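Local coordinates for protein terminal oxygenase component of carbazole (Janthinobacterium sp., PDB 7BUG) that catalyses, as the oxygenase component of carbazole 1,9a-dioxygenase, the dioxygenation of carbazole at its angular C-9a and adjacent C-1 positions, at residues 30-35 against 44-49; 49-54 against 135-140; 64-69 against 122-127. All coordinates share one frame; numbering follows the deposited sequence.

Interaction 1: 30-35 against 44-49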
loop_
_atom_site.group_PDB
_atom_site.type_symbol
_atom_site.label_atom_id
_atom_site.label_comp_id
_atom_site.label_asym_id
_atom_site.label_seq_id
_atom_site.Cartn_x
_atom_site.Cartn_y
_atom_site.Cartn_z
ATOM N N TYR A 30 12.957 -5.417 -26.852
ATOM C CA TYR A 30 12.016 -6.266 -26.091
ATOM C C TYR A 30 10.702 -6.444 -26.843
ATOM O O TYR A 30 10.140 -5.467 -27.315
ATOM C CB TYR A 30 11.668 -5.603 -24.753
ATOM C CG TYR A 30 12.837 -5.533 -23.815
ATOM C CD1 TYR A 30 13.173 -6.602 -23.016
ATOM C CD2 TYR A 30 13.627 -4.416 -23.750
ATOM C CE1 TYR A 30 14.236 -6.534 -22.123
ATOM C CE2 TYR A 30 14.722 -4.341 -22.914
ATOM C CZ TYR A 30 15.022 -5.399 -22.076
ATOM O OH TYR A 30 16.106 -5.273 -21.261
ATOM N N PRO A 31 10.145 -7.650 -26.839
ATOM C CA PRO A 31 8.800 -7.866 -27.361
ATOM C C PRO A 31 7.739 -7.437 -26.361
ATOM O O PRO A 31 7.940 -7.635 -25.173
ATOM C CB PRO A 31 8.753 -9.354 -27.655
ATOM C CG PRO A 31 9.590 -9.939 -26.589
ATOM C CD PRO A 31 10.717 -8.930 -26.370
ATOM N N VAL A 32 6.662 -6.822 -26.842
ATOM C CA VAL A 32 5.634 -6.303 -25.892
ATOM C C VAL A 32 4.229 -6.738 -26.286
ATOM O O VAL A 32 3.358 -6.661 -25.420
ATOM C CB VAL A 32 5.723 -4.781 -25.807
ATOM C CG1 VAL A 32 7.062 -4.364 -25.178
ATOM C CG2 VAL A 32 5.533 -4.115 -27.129
ATOM N N MET A 33 4.013 -7.127 -27.529
ATOM C CA MET A 33 2.658 -7.533 -27.988
ATOM C C MET A 33 2.811 -8.182 -29.355
ATOM O O MET A 33 3.919 -8.208 -29.887
ATOM C CB MET A 33 1.705 -6.347 -28.090
ATOM C CG MET A 33 2.032 -5.395 -29.168
ATOM S SD MET A 33 0.887 -3.963 -29.148
ATOM C CE MET A 33 1.504 -3.089 -27.728
ATOM N N PHE A 34 1.733 -8.774 -29.843
ATOM C CA PHE A 34 1.707 -9.391 -31.195
ATOM C C PHE A 34 1.196 -8.370 -32.201
ATOM O O PHE A 34 0.447 -7.471 -31.885
ATOM C CB PHE A 34 0.894 -10.683 -31.185
ATOM C CG PHE A 34 1.514 -11.749 -30.326
ATOM C CD1 PHE A 34 2.628 -12.448 -30.757
ATOM C CD2 PHE A 34 1.036 -11.979 -29.052
ATOM C CE1 PHE A 34 3.217 -13.428 -29.955
ATOM C CE2 PHE A 34 1.617 -12.962 -28.265
ATOM C CZ PHE A 34 2.731 -13.638 -28.684
ATOM N N SER A 35 1.749 -8.439 -33.400
ATOM C CA SER A 35 1.401 -7.541 -34.519
ATOM C C SER A 35 -0.124 -7.456 -34.680
ATOM O O SER A 35 -0.641 -6.330 -34.911
ATOM C CB SER A 35 2.044 -8.074 -35.751
ATOM O OG SER A 35 3.464 -7.966 -35.683
ATOM N N LYS A 44 -1.997 1.930 -28.613
ATOM C CA LYS A 44 -2.043 1.024 -27.441
ATOM C C LYS A 44 -1.052 1.554 -26.424
ATOM O O LYS A 44 0.033 2.042 -26.827
ATOM C CB LYS A 44 -1.694 -0.390 -27.888
ATOM C CG LYS A 44 -2.691 -1.009 -28.872
ATOM C CD LYS A 44 -4.001 -1.420 -28.191
ATOM C CE LYS A 44 -5.064 -1.997 -29.114
ATOM N NZ LYS A 44 -5.170 -1.223 -30.375
ATOM N N THR A 45 -1.384 1.448 -25.136
ATOM C CA THR A 45 -0.503 1.866 -24.025
ATOM C C THR A 45 0.140 0.633 -23.436
ATOM O O THR A 45 -0.517 -0.402 -23.392
ATOM C CB THR A 45 -1.313 2.364 -22.828
ATOM O OG1 THR A 45 -2.257 1.329 -22.545
ATOM C CG2 THR A 45 -2.063 3.623 -23.110
ATOM N N LEU A 46 1.370 0.775 -22.982
ATOM C CA LEU A 46 2.003 -0.306 -22.222
ATOM C C LEU A 46 3.114 0.324 -21.392
ATOM O O LEU A 46 3.492 1.466 -21.635
ATOM C CB LEU A 46 2.503 -1.374 -23.166
ATOM C CG LEU A 46 3.559 -0.896 -24.159
ATOM C CD1 LEU A 46 4.951 -1.212 -23.683
ATOM C CD2 LEU A 46 3.296 -1.536 -25.500
ATOM N N LYS A 47 3.573 -0.414 -20.413
ATOM C CA LYS A 47 4.714 0.009 -19.582
ATOM C C LYS A 47 5.868 -0.977 -19.812
ATOM O O LYS A 47 5.679 -2.200 -19.687
ATOM C CB LYS A 47 4.277 0.117 -18.124
ATOM C CG LYS A 47 5.412 0.634 -17.255
ATOM C CD LYS A 47 5.036 0.752 -15.774
ATOM C CE LYS A 47 4.342 2.059 -15.524
ATOM N NZ LYS A 47 4.015 2.170 -14.089
ATOM N N LEU A 48 7.055 -0.448 -20.114
ATOM C CA LEU A 48 8.254 -1.226 -20.433
ATOM C C LEU A 48 9.437 -0.616 -19.690
ATOM O O LEU A 48 9.675 0.604 -19.828
ATOM C CB LEU A 48 8.473 -1.217 -21.935
ATOM C CG LEU A 48 9.704 -1.938 -22.433
ATOM C CD1 LEU A 48 9.745 -3.395 -22.016
ATOM C CD2 LEU A 48 9.856 -1.807 -23.934
ATOM N N LEU A 49 10.130 -1.420 -18.887
ATOM C CA LEU A 49 11.292 -0.917 -18.103
ATOM C C LEU A 49 10.855 0.271 -17.247
ATOM O O LEU A 49 11.648 1.193 -17.007
ATOM C CB LEU A 49 12.460 -0.574 -19.038
ATOM C CG LEU A 49 13.464 -1.685 -19.324
ATOM C CD1 LEU A 49 12.853 -2.952 -19.833
ATOM C CD2 LEU A 49 14.567 -1.178 -20.249
#

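Interaction 2: 49-54 against 135-140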
loop_
_atom_site.group_PDB
_atom_site.type_symbol
_atom_site.label_atom_id
_atom_site.label_comp_id
_atom_site.label_asym_id
_atom_site.label_seq_id
_atom_site.Cartn_x
_atom_site.Cartn_y
_atom_site.Cartn_z
ATOM N N LEU A 49 10.130 -1.420 -18.887
ATOM C CA LEU A 49 11.292 -0.917 -18.103
ATOM C C LEU A 49 10.855 0.271 -17.247
ATOM O O LEU A 49 11.648 1.193 -17.007
ATOM C CB LEU A 49 12.460 -0.574 -19.038
ATOM C CG LEU A 49 13.464 -1.685 -19.324
ATOM C CD1 LEU A 49 12.853 -2.952 -19.833
ATOM C CD2 LEU A 49 14.567 -1.178 -20.249
ATOM N N GLY A 50 9.598 0.284 -16.811
ATOM C CA GLY A 50 9.031 1.308 -15.929
ATOM C C GLY A 50 8.502 2.517 -16.631
ATOM O O GLY A 50 7.873 3.408 -15.978
ATOM N N GLU A 51 8.659 2.595 -17.948
ATOM C CA GLU A 51 8.245 3.764 -18.735
ATOM C C GLU A 51 6.915 3.463 -19.462
ATOM O O GLU A 51 6.778 2.415 -20.153
ATOM C CB GLU A 51 9.264 4.082 -19.840
ATOM C CG GLU A 51 10.684 4.284 -19.333
ATOM C CD GLU A 51 11.684 4.848 -20.314
ATOM O OE1 GLU A 51 11.254 5.438 -21.310
ATOM O OE2 GLU A 51 12.896 4.746 -20.034
ATOM N N ASN A 52 6.001 4.423 -19.371
ATOM C CA ASN A 52 4.697 4.301 -20.070
ATOM C C ASN A 52 4.934 4.729 -21.520
ATOM O O ASN A 52 5.446 5.850 -21.743
ATOM C CB ASN A 52 3.581 5.184 -19.487
ATOM C CG ASN A 52 3.166 4.712 -18.105
ATOM O OD1 ASN A 52 2.894 3.522 -17.934
ATOM N ND2 ASN A 52 3.171 5.606 -17.140
ATOM N N LEU A 53 4.542 3.875 -22.459
ATOM C CA LEU A 53 4.726 4.106 -23.889
ATOM C C LEU A 53 3.400 3.988 -24.628
ATOM O O LEU A 53 2.461 3.247 -24.197
ATOM C CB LEU A 53 5.667 3.048 -24.452
ATOM C CG LEU A 53 7.038 2.918 -23.775
ATOM C CD1 LEU A 53 7.879 1.839 -24.417
ATOM C CD2 LEU A 53 7.774 4.239 -23.717
ATOM N N LEU A 54 3.358 4.672 -25.759
ATOM C CA LEU A 54 2.233 4.567 -26.705
ATOM C C LEU A 54 2.781 4.005 -28.004
ATOM O O LEU A 54 3.860 4.457 -28.454
ATOM C CB LEU A 54 1.649 5.934 -27.018
ATOM C CG LEU A 54 0.431 6.368 -26.239
ATOM C CD1 LEU A 54 0.032 7.734 -26.757
ATOM C CD2 LEU A 54 -0.738 5.386 -26.388
ATOM N N ILE A 135 10.214 -3.315 -29.182
ATOM C CA ILE A 135 10.608 -1.911 -28.933
ATOM C C ILE A 135 12.058 -1.909 -28.470
ATOM O O ILE A 135 12.394 -2.731 -27.620
ATOM C CB ILE A 135 9.671 -1.274 -27.886
ATOM C CG1 ILE A 135 8.242 -1.253 -28.421
ATOM C CG2 ILE A 135 10.149 0.106 -27.463
ATOM C CD1 ILE A 135 7.235 -0.772 -27.437
ATOM N N TYR A 136 12.858 -1.027 -29.038
ATOM C CA TYR A 136 14.237 -0.806 -28.570
ATOM C C TYR A 136 14.172 0.213 -27.459
ATOM O O TYR A 136 13.988 1.390 -27.748
ATOM C CB TYR A 136 15.117 -0.331 -29.713
ATOM C CG TYR A 136 16.539 -0.164 -29.250
ATOM C CD1 TYR A 136 17.318 -1.265 -28.970
ATOM C CD2 TYR A 136 17.089 1.100 -29.064
ATOM C CE1 TYR A 136 18.631 -1.120 -28.561
ATOM C CE2 TYR A 136 18.411 1.243 -28.683
ATOM C CZ TYR A 136 19.180 0.129 -28.443
ATOM O OH TYR A 136 20.485 0.316 -28.062
ATOM N N LEU A 137 14.152 -0.244 -26.205
ATOM C CA LEU A 137 14.067 0.682 -25.053
ATOM C C LEU A 137 15.491 1.159 -24.758
ATOM O O LEU A 137 16.150 0.612 -23.916
ATOM C CB LEU A 137 13.392 0.015 -23.866
ATOM C CG LEU A 137 12.739 0.917 -22.825
ATOM C CD1 LEU A 137 13.707 1.892 -22.169
ATOM C CD2 LEU A 137 11.565 1.677 -23.400
ATOM N N GLY A 138 15.903 2.139 -25.529
ATOM C CA GLY A 138 17.269 2.657 -25.458
ATOM C C GLY A 138 17.410 3.898 -26.277
ATOM O O GLY A 138 16.497 4.306 -26.989
ATOM N N ASP A 139 18.626 4.396 -26.264
ATOM C CA ASP A 139 18.988 5.724 -26.783
ATOM C C ASP A 139 19.935 5.514 -27.960
ATOM O O ASP A 139 20.632 4.494 -27.981
ATOM C CB ASP A 139 19.708 6.509 -25.698
ATOM C CG ASP A 139 18.884 6.526 -24.430
ATOM O OD1 ASP A 139 17.667 6.926 -24.541
ATOM O OD2 ASP A 139 19.427 6.031 -23.395
ATOM N N GLY A 140 19.847 6.353 -28.962
ATOM C CA GLY A 140 20.764 6.254 -30.109
ATOM C C GLY A 140 20.340 5.191 -31.101
ATOM O O GLY A 140 19.201 4.669 -31.030
#

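Interaction 3: 64-69 against 122-127. With MXE (2-methoxyethanol), chain N; FES (Fe2/s2 (inorganic) cluster), chain D; CO3 (carbonate ion), chain M.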
loop_
_atom_site.group_PDB
_atom_site.type_symbol
_atom_site.label_atom_id
_atom_site.label_comp_id
_atom_site.label_asym_id
_atom_site.label_seq_id
_atom_site.Cartn_x
_atom_site.Cartn_y
_atom_site.Cartn_z
ATOM N N CYS A 64 6.481 4.546 -31.805
ATOM C CA CYS A 64 6.436 4.502 -30.331
ATOM C C CYS A 64 6.827 5.870 -29.791
ATOM O O CYS A 64 7.958 6.324 -30.070
ATOM C CB CYS A 64 7.359 3.401 -29.838
ATOM S SG CYS A 64 7.381 3.314 -28.030
ATOM N N LEU A 65 5.946 6.476 -28.986
ATOM C CA LEU A 65 6.147 7.758 -28.274
ATOM C C LEU A 65 6.054 7.480 -26.795
ATOM O O LEU A 65 5.283 6.606 -26.390
ATOM C CB LEU A 65 5.030 8.748 -28.608
ATOM C CG LEU A 65 5.170 9.580 -29.855
ATOM C CD1 LEU A 65 3.870 10.311 -30.093
ATOM C CD2 LEU A 65 6.327 10.571 -29.706
ATOM N N LYS A 66 6.833 8.187 -26.018
ATOM C CA LYS A 66 6.631 8.129 -24.552
ATOM C C LYS A 66 5.223 8.639 -24.252
ATOM O O LYS A 66 4.850 9.711 -24.680
ATOM C CB LYS A 66 7.733 8.857 -23.805
ATOM C CG LYS A 66 7.487 8.880 -22.299
ATOM C CD LYS A 66 8.772 9.285 -21.595
ATOM C CE LYS A 66 9.825 8.212 -21.632
ATOM N NZ LYS A 66 10.864 8.433 -20.619
ATOM N N ASP A 67 4.496 7.915 -23.423
ATOM C CA ASP A 67 3.129 8.294 -23.019
ATOM C C ASP A 67 3.197 9.234 -21.820
ATOM O O ASP A 67 2.790 8.864 -20.710
ATOM C CB ASP A 67 2.345 7.030 -22.738
ATOM C CG ASP A 67 0.858 7.253 -22.463
ATOM O OD1 ASP A 67 0.318 8.333 -22.806
ATOM O OD2 ASP A 67 0.232 6.278 -21.976
ATOM N N ARG A 68 3.775 10.414 -22.009
ATOM C CA ARG A 68 3.975 11.398 -20.905
ATOM C C ARG A 68 4.152 12.742 -21.591
ATOM O O ARG A 68 5.228 12.971 -22.206
ATOM C CB ARG A 68 5.145 11.081 -19.999
ATOM C CG ARG A 68 5.196 12.019 -18.798
ATOM C CD ARG A 68 6.275 11.729 -17.769
ATOM N NE ARG A 68 7.518 11.907 -18.460
ATOM C CZ ARG A 68 8.675 11.330 -18.146
ATOM N NH1 ARG A 68 8.788 10.586 -17.065
ATOM N NH2 ARG A 68 9.711 11.507 -18.917
ATOM N N CYS A 69 3.124 13.584 -21.570
ATOM C CA CYS A 69 3.195 14.920 -22.182
ATOM C C CYS A 69 4.384 15.716 -21.597
ATOM O O CYS A 69 4.596 15.694 -20.383
ATOM C CB CYS A 69 1.880 15.653 -22.022
ATOM S SG CYS A 69 1.841 17.182 -22.986
ATOM N N LYS A 122 10.220 11.964 -26.290
ATOM C CA LYS A 122 11.046 10.770 -26.526
ATOM C C LYS A 122 10.316 9.775 -27.410
ATOM O O LYS A 122 9.074 9.559 -27.223
ATOM C CB LYS A 122 11.417 10.161 -25.171
ATOM C CG LYS A 122 12.287 8.938 -25.290
ATOM C CD LYS A 122 13.687 9.268 -25.729
ATOM C CE LYS A 122 14.706 8.218 -25.345
ATOM N NZ LYS A 122 16.011 8.471 -25.989
ATOM N N THR A 123 11.020 9.240 -28.401
ATOM C CA THR A 123 10.521 8.150 -29.239
ATOM C C THR A 123 11.475 6.992 -29.018
ATOM O O THR A 123 12.652 7.187 -28.562
ATOM C CB THR A 123 10.438 8.531 -30.724
ATOM O OG1 THR A 123 11.782 8.801 -31.135
ATOM C CG2 THR A 123 9.513 9.701 -30.954
ATOM N N TYR A 124 10.977 5.815 -29.305
ATOM C CA TYR A 124 11.745 4.568 -29.309
ATOM C C TYR A 124 11.550 3.888 -30.643
ATOM O O TYR A 124 10.423 3.822 -31.158
ATOM C CB TYR A 124 11.392 3.663 -28.123
ATOM C CG TYR A 124 11.853 4.253 -26.823
ATOM C CD1 TYR A 124 13.194 4.345 -26.498
ATOM C CD2 TYR A 124 10.938 4.676 -25.878
ATOM C CE1 TYR A 124 13.613 4.866 -25.277
ATOM C CE2 TYR A 124 11.328 5.224 -24.668
ATOM C CZ TYR A 124 12.675 5.310 -24.361
ATOM O OH TYR A 124 13.044 5.790 -23.158
ATOM N N PRO A 125 12.616 3.262 -31.167
ATOM C CA PRO A 125 12.483 2.424 -32.348
ATOM C C PRO A 125 11.531 1.245 -32.122
ATOM O O PRO A 125 11.505 0.680 -31.024
ATOM C CB PRO A 125 13.902 1.917 -32.638
ATOM C CG PRO A 125 14.814 2.892 -31.924
ATOM C CD PRO A 125 14.017 3.374 -30.727
ATOM N N VAL A 126 10.769 0.881 -33.136
ATOM C CA VAL A 126 9.819 -0.264 -33.106
ATOM C C VAL A 126 9.959 -1.046 -34.380
ATOM O O VAL A 126 9.993 -0.409 -35.450
ATOM C CB VAL A 126 8.334 0.101 -33.077
ATOM C CG1 VAL A 126 7.536 -0.984 -32.395
ATOM C CG2 VAL A 126 8.033 1.486 -32.590
ATOM N N GLN A 127 9.991 -2.372 -34.266
ATOM C CA GLN A 127 10.147 -3.282 -35.434
ATOM C C GLN A 127 9.136 -4.404 -35.219
ATOM O O GLN A 127 8.989 -4.857 -34.057
ATOM C CB GLN A 127 11.582 -3.823 -35.447
ATOM C CG GLN A 127 11.976 -4.644 -36.661
ATOM C CD GLN A 127 13.440 -4.951 -36.591
ATOM O OE1 GLN A 127 14.179 -4.382 -35.767
ATOM N NE2 GLN A 127 13.864 -5.847 -37.461
HETATM O O1 MXE N . 18.335 -8.526 -37.249
HETATM C C1 MXE N . 17.814 -7.790 -38.340
HETATM C C2 MXE N . 18.078 -6.297 -38.260
HETATM O O2 MXE N . 16.881 -5.671 -37.806
HETATM C C3 MXE N . 16.829 -4.719 -36.805
HETATM FE FE1 FES D . -0.356 17.860 -22.416
HETATM FE FE2 FES D . -0.704 20.294 -21.288
HETATM S S1 FES D . -0.759 19.767 -23.464
HETATM S S2 FES D . -0.346 18.352 -20.225
HETATM C C CO3 M . 12.157 3.215 -36.426
HETATM O O1 CO3 M . 11.339 2.617 -35.638
HETATM O O2 CO3 M . 13.176 3.941 -35.938
HETATM O O3 CO3 M . 11.888 3.241 -37.720
HETATM O O HOH W 1 9.013 5.011 -33.142
#

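Interaction 1: 30-35 against 44-49
Tyr30, Val32 and Met33 meet Leu46, Leu48 and Leu49 in a buried, wholly apolar contact inside the Rieske domain. In that domain's six-stranded antiparallel sheet, 28-32 and 44-48 are the outermost strands, yet the sheet curls enough to bring their inner faces together. The short strand axes approach to 9.3 Å at 147°, a spacing filled by side chains rather than by backbone bonding. Curvature thus lets the sheet close on itself through its hydrophobic residues. At one end Leu49 CD1 packs over one face of the Tyr30 ring in a CH-pi contact, 4.2 Å from the ring centroid and displaced toward the rim. The hydroxyl of Tyr30 points elsewhere and bonds to the carbonyl of Phe25. Leu48 spreads its two methyls over neighbouring partners: CD1 touches Tyr30 CB at 4.0 Å, and CD2 touches Val32 CG1, also at 4.0 Å. Val32 meets Leu46 as well, crossing it at about a right angle, with CG2 3.8 Å from Leu46 CD2. Met33, where the chain turns a corner, bends at its last torsion (chi3 74°) and lays its terminal methyl against that leucine. Here the packing is tighter than normal van der Waals contact, with Met33 CE only 3.3 Å from Leu46 CD2.

Interaction 2: 49-54 against 135-140
Leu137 is the residue on which Leu49, Glu51 and Leu53 converge, and together with Ile135 they fill part of the interior of the Rieske domain's curled antiparallel sheet. Strands 51-54 and 135-137 are not neighbours in that sheet; their axes pass at 11.2 Å, and only side chains bridge the distance. Most of the contact is apolar. Leu49 and Leu137 lie alongside each other, pointing opposite ways, with Leu49 CD2 3.7 Å from Leu137 CD1. The other methyl of Leu137, CD2, turns to Leu53 and stands 3.8 Å from its CD1. That same Leu53 methyl meets Ile135 tip to tip, CD1 to CD1 at 4.0 Å. An alanine in place of Leu137 would probably open a gap between Leu49 and Leu53, since both methyls that fill it would be gone, and leave the Glu51 carboxylate without the methyl that rests against it. The second kind of contact is that of a charged group against a methyl. Glu51 runs extended beyond CG into the buried interior, where its oxygens are satisfied from outside the two segments: OE1 by Lys66 and the Tyr124 hydroxyl, OE2 by Arg26 and Gln377. These partners would probably favour the charged carboxylate and fix its rotation. Against Leu137 itself it makes a glancing, nonpolar contact, Glu51 OE2 resting 3.7 Å from Leu137 CD1.

Interaction 3: 64-69 against 122-127
Cys64, Leu65 and Lys66 run antiparallel to Tyr124, Thr123 and Lys122, with Leu65 and Thr123 forming a non-hydrogen-bonded pair whose CA atoms are 4.5 Å apart. The pairing rests on these two residues and on a nearly straight backbone bond from Lys66 N to Lys122 O, 2.9 Å long with 170° at the hydrogen; the bond from Tyr124 N to Cys64 O is looser, at 3.2 Å, and comes from above the carbonyl plane. On the other side of the Cys64-Tyr124 pair a water stands in for the direct bond, accepting from Cys64 N at 2.9 Å and donating to Tyr124 O at 2.7 Å. On one face of the sheet Leu65 and Thr123 cross obliquely, Leu65 CD2 lying 3.5 Å from Thr123 CG2. On the other, the Cys64 sulfur, anti to its backbone N (chi1 179°), lies at the edge of the Tyr124 ring, close to its plane. Cys64 CB is pressed against Val126 CG2 at 3.4 Å, closer than usual for two carbons. Lys66 and Lys122 bring only their CB atoms near each other; their ammonium ends part, to Glu51 and Asp139. The Val126 N-H is taken by a carbonate, probably from the crystallisation liquor, that Lys61 also holds. Past the paired residues the chain takes an inverse gamma turn centred on Asp67 and arrives at Cys69, whose SG binds an iron of the [2Fe-2S] cluster at 2.4 Å. Cys90 binds the cluster too, and His71 and His93 belong to the same site. This Cys-X-His half of the ligand set, reached from a sheet strand after a turn and matched later by Cys-X-X-His, is the signature of the Rieske cluster-binding motif.

The three contacts belong to one Rieske-domain sheet, and neighbouring strands tie them together. Interactions 1 and 2, centres about 9 Å apart, share Leu49 and are joined by probable backbone hydrogen bonds, Leu46 O to Leu53 N and Tyr30 O to Ile135 N, each 2.8 Å. Interaction 3 is nested within the chain loop that interaction 2 closes, its centre about 7 Å away. Polar side chains connect that pair: Glu51 OE1 is 2.6 Å from Tyr124 OH, and Asp139 OD1 makes a 2.7 Å salt bridge with Lys122 NZ. Interactions 1 and 2 fill the domain's interior away from the metal and cluster sites, whereas interaction 3 runs on to the iron-sulfur cluster through Cys69.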